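Local coordinates for protein C-glycoside 3-oxidase (Microbacterium trichothecenolyticum, PDB 7DVE) that uses FAD and oxygen to oxidise the C3 hydroxyl of the sugar in C-glycosides such as isoorientin and mangiferin, releasing hydrogen peroxide, at residues 322-327 with 347-352; 135-140 with 334-339; 25-30 with 157-162. All coordinates share one frame; numbering follows the deposited sequence.

Interaction 1 (322-327 with 347-352); sequences TGLSEY and QLDASP
Gln347 lays its carboxamide against the backbone of Ser325 and Tyr327 and serves it at both ends. NE2 of Gln347 donates to Ser325 O (2.7 Å); the oxygen lies in the amide plane, whereas NE2 stands well above the carbonyl plane of Ser325. OE1 accepts from Tyr327 N at 2.9 Å and also from Gly329 N. CG stands between the backbone N and the carbonyl carbon (chi1 54°), and the chain then runs out extended toward 322-327. Asp349 takes hold of the other polar atoms of Ser325. Its OD2 is met almost head-on by Ser325 N (2.8 Å, 166°), while Ser325 OG, at 2.7 Å, approaches from above the carboxylate plane. Apart from that hydroxyl bond, side chains here bond to backbone, joining two loops of the antiparallel sheet, one leading into strand 330-333 and the other leaving strand 341-347. The second NE2 proton goes to the syn lone pair of Asp349 OD1 (2.8 Å), which fixes amide and carboxylate relative to each other. An alanine here would probably leave Ser325 O, Tyr327 N and Gly329 N without these mates and Asp349 freer to turn. Leu324 CB lies 3.8 Å from Asp349 OD2, and its side chain also packs on Trp212.

Interaction 2 (135-140 with 334-339); sequences PNDSER and PFTDDM
Glu139 and Phe335 run alongside each other in opposite senses, with the carboxylate stacked nearly flat on the ring: the two planes are only 12° apart. CG of Glu139 sits over the same face, offset toward the rim, and makes a CH-pi contact 3.7 Å from the ring centroid. Phe335 CG is anti to its backbone N (chi1 177°), which carries the ring toward 135-140, where Asp137 CB and Ser138 OG lie at its edge. The Glu139 carboxylate has three amide partners: OE1 accepts from Asn136 N (2.8 Å), and OE2 from the amides of Ala486 and Cys487. The Glu139 side chain is about 9 Å from that of His444, the inferred proton acceptor.

Beside the ring, ND2 of Asn136 donates to Phe335 O at 2.8 Å, nearly along the C=O axis. Further on, Asp137 and Asp337 cross obliquely, their carboxylate planes 60° apart, and each reaches the other's segment. The anti lone pair of Asp137 OD2 takes Asp337 N in an almost straight bond (3.1 Å). In return, Asp337 OD1 accepts from Ser138 N and Ser138 OG, both at 3.0 Å, which arrive on the syn side from opposite faces of the carboxylate plane.

Asp337 is the second residue of a type I beta turn running from Thr336 to Met339, in the loop joining strands 330-333 and 341-347, so the contact docks that hairpin end on the loop before helix 142-145. Asp137 OD2 and Asp337 OD1 are 4.1 Å apart, like charges that would repel if both are ionised. Asp137 receives a backbone amide and Asp337 an amide and a hydroxyl, donors likely to offset that repulsion.

Interaction 3 (25-30 with 157-162); sequences ARILSE and GERLLG
Arg159 meets Glu30 tip to tip, and this salt bridge, on the solvent side, holds the short bonds of the contact. The guanidinium approaches end-on: NH1 to OE2 at 2.7 Å and NH2 to OE1 at 2.9 Å, both bonds close to straight. The flat groups are 20° apart, and both oxygens lie in the guanidinium plane. The Arg159 chain bends at chi3 (87°), turning NE off the extended line of the preceding carbons. NE of Arg159 has its own salt bridge, to Glu156. OE2 of Glu30 is shared, since Arg26 NE also reaches it at 2.7 Å, though the bond is weak in angle. The three residues make a network in which one carboxylate sits between two arginines whose guanidinium planes are nearly perpendicular; its negative charge would be expected to ease the approach of Arg26 NE to Arg159 NH1 (3.9 Å).

Leu160 fills in on the apolar side. Its CD2 lies 3.5 Å from Arg26 CD and over one face of the Arg26 guanidinium. The buried pair is looser, with Ile27 CG1 and Leu160 CD1 4.3 Å apart. A water accepts from Arg26 NH1 (2.7 Å) and lies within bonding distance of Arg159 O; NH1 also donates to Val218 O.

That spacing follows from the helices, whose axes stay 12.0 Å apart at closest and cross at 99°, so long side chains rather than interlocking backbones make the join. Helix 19-31 follows strand 12-15 in the FAD-binding Rossmann-type half. Helix 215-224 packs on Arg26 and Glu30, and helix 490-510 lies against Ile27 and Glu158, touching both partners.

In the fold
From the N terminus, helix 19-31 comes first and waits for helix 149-161, where interaction 3 closes a loop of 126 residues. Before that closure the chain passes 135-140, the first half of interaction 2, whose partner 334-339 arrives 193 residues later; interactions 2 and 3 therefore cross. Interaction 1 opens only after interaction 3 has closed. Its 322-327 precedes 334-339 and its 347-352 follows, so interactions 1 and 2 also cross, at opposite ends of the hairpin 330-333/341-347, centres about 27 Å apart. Interaction 3 joins helices beside the parallel sheet; interaction 1 joins two loops of the antiparallel sheet, and interaction 2 ties its hairpin turn to the loop before helix 142-145.

Interaction 1 (322-327 with 347-352)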
loop_
_atom_site.group_PDB
_atom_site.type_symbol
_atom_site.label_atom_id
_atom_site.label_comp_id
_atom_site.label_asym_id
_atom_site.label_seq_id
_atom_site.Cartn_x
_atom_site.Cartn_y
_atom_site.Cartn_z
ATOM N N THR A 322 -3.669 -5.819 -22.696
ATOM C CA THR A 322 -3.856 -5.837 -21.257
ATOM C C THR A 322 -2.593 -6.376 -20.593
ATOM O O THR A 322 -1.765 -7.049 -21.213
ATOM C CB THR A 322 -5.061 -6.682 -20.829
ATOM O OG1 THR A 322 -4.693 -8.057 -20.806
ATOM C CG2 THR A 322 -6.198 -6.514 -21.792
ATOM N N GLY A 323 -2.441 -6.050 -19.326
ATOM C CA GLY A 323 -1.323 -6.571 -18.582
ATOM C C GLY A 323 0.016 -5.951 -18.947
ATOM O O GLY A 323 0.127 -4.819 -19.457
ATOM N N LEU A 324 1.061 -6.719 -18.662
ATOM C CA LEU A 324 2.421 -6.221 -18.685
ATOM C C LEU A 324 3.208 -6.868 -19.810
ATOM O O LEU A 324 2.872 -7.943 -20.308
ATOM C CB LEU A 324 3.137 -6.486 -17.360
ATOM C CG LEU A 324 2.396 -6.246 -16.051
ATOM C CD1 LEU A 324 3.144 -6.893 -14.851
ATOM C CD2 LEU A 324 2.219 -4.778 -15.868
ATOM N N SER A 325 4.265 -6.180 -20.205
ATOM C CA SER A 325 5.258 -6.778 -21.065
ATOM C C SER A 325 6.203 -7.629 -20.226
ATOM O O SER A 325 6.211 -7.573 -18.990
ATOM C CB SER A 325 6.045 -5.697 -21.776
ATOM O OG SER A 325 6.762 -4.992 -20.769
ATOM N N GLU A 326 7.038 -8.406 -20.908
ATOM C CA GLU A 326 7.934 -9.334 -20.235
ATOM C C GLU A 326 9.320 -9.025 -20.748
ATOM O O GLU A 326 9.775 -9.635 -21.715
ATOM C CB GLU A 326 7.496 -10.790 -20.474
ATOM C CG GLU A 326 6.084 -10.996 -19.855
ATOM C CD GLU A 326 5.577 -12.414 -19.865
ATOM O OE1 GLU A 326 6.393 -13.355 -19.881
ATOM O OE2 GLU A 326 4.341 -12.578 -19.856
ATOM N N TYR A 327 9.968 -8.052 -20.116
ATOM C CA TYR A 327 11.343 -7.716 -20.457
ATOM C C TYR A 327 12.237 -8.161 -19.309
ATOM O O TYR A 327 12.397 -9.366 -19.111
ATOM C CB TYR A 327 11.491 -6.217 -20.786
ATOM C CG TYR A 327 10.661 -5.803 -21.999
ATOM C CD1 TYR A 327 10.739 -6.505 -23.200
ATOM C CD2 TYR A 327 9.793 -4.724 -21.939
ATOM C CE1 TYR A 327 9.975 -6.142 -24.292
ATOM C CE2 TYR A 327 9.029 -4.354 -23.034
ATOM C CZ TYR A 327 9.121 -5.059 -24.195
ATOM O OH TYR A 327 8.345 -4.688 -25.265
ATOM N N GLN A 347 11.728 -3.006 -15.109
ATOM C CA GLN A 347 11.265 -2.643 -16.438
ATOM C C GLN A 347 10.247 -1.522 -16.288
ATOM O O GLN A 347 9.548 -1.435 -15.275
ATOM C CB GLN A 347 10.647 -3.860 -17.164
ATOM C CG GLN A 347 9.527 -4.605 -16.428
ATOM C CD GLN A 347 9.013 -5.838 -17.206
ATOM O OE1 GLN A 347 9.752 -6.792 -17.477
ATOM N NE2 GLN A 347 7.738 -5.806 -17.569
ATOM N N LEU A 348 10.141 -0.671 -17.310
ATOM C CA LEU A 348 9.456 0.608 -17.113
ATOM C C LEU A 348 7.962 0.443 -16.839
ATOM O O LEU A 348 7.386 1.247 -16.097
ATOM C CB LEU A 348 9.663 1.514 -18.316
ATOM C CG LEU A 348 11.126 1.786 -18.648
ATOM C CD1 LEU A 348 11.223 2.629 -19.934
ATOM C CD2 LEU A 348 11.813 2.451 -17.481
ATOM N N ASP A 349 7.305 -0.577 -17.415
ATOM C CA ASP A 349 5.868 -0.678 -17.160
ATOM C C ASP A 349 5.564 -1.257 -15.779
ATOM O O ASP A 349 4.386 -1.387 -15.426
ATOM C CB ASP A 349 5.167 -1.469 -18.291
ATOM C CG ASP A 349 5.484 -2.958 -18.289
ATOM O OD1 ASP A 349 6.322 -3.409 -17.484
ATOM O OD2 ASP A 349 4.949 -3.680 -19.172
ATOM N N ALA A 350 6.595 -1.578 -14.999
ATOM C CA ALA A 350 6.475 -1.953 -13.595
ATOM C C ALA A 350 7.042 -0.896 -12.672
ATOM O O ALA A 350 7.303 -1.195 -11.503
ATOM C CB ALA A 350 7.190 -3.276 -13.310
ATOM N N SER A 351 7.295 0.313 -13.179
ATOM C CA SER A 351 7.772 1.295 -12.215
ATOM C C SER A 351 6.610 2.154 -11.718
ATOM O O SER A 351 5.693 2.445 -12.481
ATOM C CB SER A 351 8.849 2.189 -12.831
ATOM O OG SER A 351 8.899 3.459 -12.187
ATOM N N PRO A 352 6.584 2.552 -10.444
ATOM C CA PRO A 352 5.502 3.419 -9.964
ATOM C C PRO A 352 5.650 4.856 -10.402
ATOM O O PRO A 352 4.713 5.639 -10.242
ATOM C CB PRO A 352 5.612 3.308 -8.432
ATOM C CG PRO A 352 7.037 2.947 -8.183
ATOM C CD PRO A 352 7.462 2.092 -9.352
#

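Interaction 2 (135-140 with 334-339)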
loop_
_atom_site.group_PDB
_atom_site.type_symbol
_atom_site.label_atom_id
_atom_site.label_comp_id
_atom_site.label_asym_id
_atom_site.label_seq_id
_atom_site.Cartn_x
_atom_site.Cartn_y
_atom_site.Cartn_z
ATOM N N PRO A 135 10.050 -7.458 5.288
ATOM C CA PRO A 135 10.949 -6.589 6.049
ATOM C C PRO A 135 12.158 -7.374 6.537
ATOM O O PRO A 135 12.076 -8.575 6.810
ATOM C CB PRO A 135 10.083 -6.117 7.220
ATOM C CG PRO A 135 9.057 -7.208 7.390
ATOM C CD PRO A 135 8.788 -7.719 6.003
ATOM N N ASN A 136 13.288 -6.677 6.647
ATOM C CA ASN A 136 14.542 -7.259 7.106
ATOM C C ASN A 136 15.109 -6.444 8.271
ATOM O O ASN A 136 14.841 -5.247 8.399
ATOM C CB ASN A 136 15.542 -7.329 5.944
ATOM C CG ASN A 136 16.746 -8.208 6.252
ATOM O OD1 ASN A 136 16.702 -9.079 7.138
ATOM N ND2 ASN A 136 17.823 -8.012 5.493
ATOM N N ASP A 137 15.884 -7.099 9.124
ATOM C CA ASP A 137 16.660 -6.440 10.203
ATOM C C ASP A 137 15.742 -5.497 10.994
ATOM O O ASP A 137 14.640 -5.906 11.385
ATOM C CB ASP A 137 17.897 -5.790 9.572
ATOM C CG ASP A 137 18.986 -6.810 9.199
ATOM O OD1 ASP A 137 18.778 -8.037 9.393
ATOM O OD2 ASP A 137 20.061 -6.378 8.719
ATOM N N SER A 138 16.126 -4.235 11.224
ATOM C CA SER A 138 15.371 -3.323 12.091
ATOM C C SER A 138 13.996 -2.941 11.543
ATOM O O SER A 138 13.168 -2.464 12.322
ATOM C CB SER A 138 16.187 -2.043 12.372
ATOM O OG SER A 138 16.350 -1.267 11.173
ATOM N N GLU A 139 13.704 -3.151 10.259
ATOM C CA GLU A 139 12.320 -2.953 9.827
ATOM C C GLU A 139 11.336 -3.941 10.442
ATOM O O GLU A 139 10.124 -3.729 10.308
ATOM C CB GLU A 139 12.150 -3.072 8.308
ATOM C CG GLU A 139 13.317 -2.661 7.455
ATOM C CD GLU A 139 13.051 -2.969 5.988
ATOM O OE1 GLU A 139 13.225 -4.139 5.583
ATOM O OE2 GLU A 139 12.643 -2.063 5.242
ATOM N N ARG A 140 11.804 -5.033 11.041
ATOM C CA ARG A 140 10.917 -6.104 11.464
ATOM C C ARG A 140 10.338 -5.801 12.831
ATOM O O ARG A 140 11.044 -5.328 13.729
ATOM C CB ARG A 140 11.661 -7.443 11.490
ATOM C CG ARG A 140 12.113 -7.894 10.096
ATOM C CD ARG A 140 12.857 -9.216 10.122
ATOM N NE ARG A 140 12.035 -10.340 10.550
ATOM C CZ ARG A 140 11.423 -11.196 9.738
ATOM N NH1 ARG A 140 11.393 -11.010 8.430
ATOM N NH2 ARG A 140 10.836 -12.278 10.253
ATOM N N PRO A 334 17.927 -5.963 -1.288
ATOM C CA PRO A 334 17.304 -5.893 0.039
ATOM C C PRO A 334 17.965 -4.908 0.989
ATOM O O PRO A 334 19.177 -4.686 0.965
ATOM C CB PRO A 334 17.433 -7.326 0.567
ATOM C CG PRO A 334 17.503 -8.164 -0.688
ATOM C CD PRO A 334 18.275 -7.341 -1.679
ATOM N N PHE A 335 17.107 -4.305 1.814
ATOM C CA PHE A 335 17.501 -3.554 2.999
ATOM C C PHE A 335 18.328 -4.407 3.967
ATOM O O PHE A 335 17.991 -5.561 4.244
ATOM C CB PHE A 335 16.224 -3.056 3.692
ATOM C CG PHE A 335 16.459 -2.317 4.986
ATOM C CD1 PHE A 335 16.689 -3.012 6.186
ATOM C CD2 PHE A 335 16.424 -0.920 5.016
ATOM C CE1 PHE A 335 16.896 -2.323 7.374
ATOM C CE2 PHE A 335 16.619 -0.231 6.207
ATOM C CZ PHE A 335 16.862 -0.930 7.389
ATOM N N THR A 336 19.405 -3.817 4.502
ATOM C CA THR A 336 20.111 -4.326 5.681
ATOM C C THR A 336 20.439 -3.162 6.610
ATOM O O THR A 336 20.600 -2.022 6.165
ATOM C CB THR A 336 21.415 -5.065 5.333
ATOM O OG1 THR A 336 22.337 -4.164 4.704
ATOM C CG2 THR A 336 21.151 -6.268 4.418
ATOM N N ASP A 337 20.536 -3.457 7.911
ATOM C CA ASP A 337 20.866 -2.420 8.889
ATOM C C ASP A 337 22.106 -1.635 8.469
ATOM O O ASP A 337 22.168 -0.410 8.643
ATOM C CB ASP A 337 21.091 -3.042 10.271
ATOM C CG ASP A 337 19.800 -3.278 11.026
ATOM O OD1 ASP A 337 18.745 -2.912 10.491
ATOM O OD2 ASP A 337 19.826 -3.830 12.144
ATOM N N ASP A 338 23.098 -2.331 7.905
ATOM C CA ASP A 338 24.341 -1.720 7.450
ATOM C C ASP A 338 24.161 -0.908 6.161
ATOM O O ASP A 338 24.931 0.031 5.919
ATOM C CB ASP A 338 25.373 -2.820 7.223
ATOM C CG ASP A 338 25.233 -3.989 8.227
ATOM O OD1 ASP A 338 25.488 -3.803 9.447
ATOM O OD2 ASP A 338 24.780 -5.088 7.788
ATOM N N MET A 339 23.183 -1.265 5.315
ATOM C CA MET A 339 22.930 -0.596 4.031
ATOM C C MET A 339 21.443 -0.269 3.936
ATOM O O MET A 339 20.701 -0.923 3.193
ATOM C CB MET A 339 23.348 -1.477 2.851
ATOM C CG MET A 339 24.823 -1.529 2.506
ATOM S SD MET A 339 25.523 0.101 2.311
ATOM C CE MET A 339 24.945 0.461 0.639
#

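Interaction 3 (25-30 with 157-162)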
loop_
_atom_site.group_PDB
_atom_site.type_symbol
_atom_site.label_atom_id
_atom_site.label_comp_id
_atom_site.label_asym_id
_atom_site.label_seq_id
_atom_site.Cartn_x
_atom_site.Cartn_y
_atom_site.Cartn_z
ATOM N N ALA A 25 -11.853 -9.285 5.219
ATOM C CA ALA A 25 -12.986 -9.978 4.602
ATOM C C ALA A 25 -12.639 -11.424 4.267
ATOM O O ALA A 25 -13.406 -12.347 4.572
ATOM C CB ALA A 25 -13.448 -9.243 3.343
ATOM N N ARG A 26 -11.476 -11.650 3.656
ATOM C CA ARG A 26 -11.145 -13.008 3.235
ATOM C C ARG A 26 -10.867 -13.917 4.427
ATOM O O ARG A 26 -11.296 -15.084 4.441
ATOM C CB ARG A 26 -9.957 -13.010 2.281
ATOM C CG ARG A 26 -9.943 -14.280 1.397
ATOM C CD ARG A 26 -8.745 -15.139 1.717
ATOM N NE ARG A 26 -8.538 -16.258 0.811
ATOM C CZ ARG A 26 -7.950 -16.161 -0.373
ATOM N NH1 ARG A 26 -7.707 -14.989 -0.930
ATOM N NH2 ARG A 26 -7.610 -17.269 -1.020
ATOM N N ILE A 27 -10.154 -13.415 5.442
ATOM C CA ILE A 27 -9.848 -14.289 6.566
ATOM C C ILE A 27 -11.102 -14.614 7.342
ATOM O O ILE A 27 -11.232 -15.718 7.878
ATOM C CB ILE A 27 -8.771 -13.693 7.485
ATOM C CG1 ILE A 27 -7.485 -13.466 6.699
ATOM C CG2 ILE A 27 -8.517 -14.640 8.678
ATOM C CD1 ILE A 27 -6.715 -14.771 6.481
ATOM N N LEU A 28 -12.059 -13.690 7.410
ATOM C CA LEU A 28 -13.297 -14.048 8.088
ATOM C C LEU A 28 -14.181 -14.933 7.216
ATOM O O LEU A 28 -14.917 -15.768 7.751
ATOM C CB LEU A 28 -14.044 -12.787 8.551
ATOM C CG LEU A 28 -13.303 -11.961 9.619
ATOM C CD1 LEU A 28 -13.845 -10.542 9.776
ATOM C CD2 LEU A 28 -13.285 -12.698 10.968
ATOM N N SER A 29 -14.114 -14.808 5.885
ATOM C CA SER A 29 -14.840 -15.768 5.049
ATOM C C SER A 29 -14.258 -17.172 5.181
ATOM O O SER A 29 -14.986 -18.161 5.021
ATOM C CB SER A 29 -14.837 -15.328 3.586
ATOM O OG SER A 29 -15.400 -14.032 3.441
ATOM N N GLU A 30 -12.965 -17.279 5.499
ATOM C CA GLU A 30 -12.352 -18.587 5.740
ATOM C C GLU A 30 -12.664 -19.105 7.150
ATOM O O GLU A 30 -13.309 -20.146 7.309
ATOM C CB GLU A 30 -10.834 -18.517 5.502
ATOM C CG GLU A 30 -10.383 -18.520 4.014
ATOM C CD GLU A 30 -8.901 -18.142 3.831
ATOM O OE1 GLU A 30 -8.249 -17.751 4.824
ATOM O OE2 GLU A 30 -8.383 -18.221 2.692
ATOM N N GLY A 157 0.144 -13.591 4.182
ATOM C CA GLY A 157 -0.081 -12.447 3.304
ATOM C C GLY A 157 0.352 -12.707 1.870
ATOM O O GLY A 157 -0.310 -12.270 0.920
ATOM N N GLU A 158 1.484 -13.398 1.691
ATOM C CA GLU A 158 1.899 -13.838 0.353
ATOM C C GLU A 158 0.863 -14.764 -0.283
ATOM O O GLU A 158 0.633 -14.717 -1.497
ATOM C CB GLU A 158 3.252 -14.538 0.434
ATOM C CG GLU A 158 4.382 -13.556 0.704
ATOM C CD GLU A 158 5.545 -14.177 1.451
ATOM O OE1 GLU A 158 5.522 -15.406 1.711
ATOM O OE2 GLU A 158 6.496 -13.431 1.770
ATOM N N ARG A 159 0.212 -15.604 0.521
ATOM C CA ARG A 159 -0.891 -16.401 -0.021
ATOM C C ARG A 159 -2.081 -15.519 -0.410
ATOM O O ARG A 159 -2.715 -15.730 -1.452
ATOM C CB ARG A 159 -1.312 -17.453 0.991
ATOM C CG ARG A 159 -2.666 -18.068 0.738
ATOM C CD ARG A 159 -2.962 -19.128 1.781
ATOM N NE ARG A 159 -3.585 -18.580 2.988
ATOM C CZ ARG A 159 -4.894 -18.421 3.155
ATOM N NH1 ARG A 159 -5.751 -18.673 2.178
ATOM N NH2 ARG A 159 -5.358 -18.024 4.338
ATOM N N LEU A 160 -2.396 -14.519 0.412
ATOM C CA LEU A 160 -3.551 -13.682 0.109
ATOM C C LEU A 160 -3.329 -12.905 -1.185
ATOM O O LEU A 160 -4.258 -12.724 -1.981
ATOM C CB LEU A 160 -3.844 -12.737 1.270
ATOM C CG LEU A 160 -4.358 -13.367 2.569
ATOM C CD1 LEU A 160 -5.051 -12.319 3.407
ATOM C CD2 LEU A 160 -5.304 -14.536 2.323
ATOM N N LEU A 161 -2.101 -12.464 -1.426
ATOM C CA LEU A 161 -1.802 -11.639 -2.580
ATOM C C LEU A 161 -1.343 -12.445 -3.785
ATOM O O LEU A 161 -1.142 -11.859 -4.848
ATOM C CB LEU A 161 -0.740 -10.582 -2.205
ATOM C CG LEU A 161 -1.141 -9.491 -1.184
ATOM C CD1 LEU A 161 0.067 -8.968 -0.382
ATOM C CD2 LEU A 161 -1.846 -8.329 -1.854
ATOM N N GLY A 162 -1.203 -13.766 -3.663
ATOM C CA GLY A 162 -0.735 -14.603 -4.760
ATOM C C GLY A 162 0.631 -14.145 -5.226
ATOM O O GLY A 162 0.855 -13.925 -6.423
HETATM O O HOH W 1 -5.526 -15.530 -2.498
#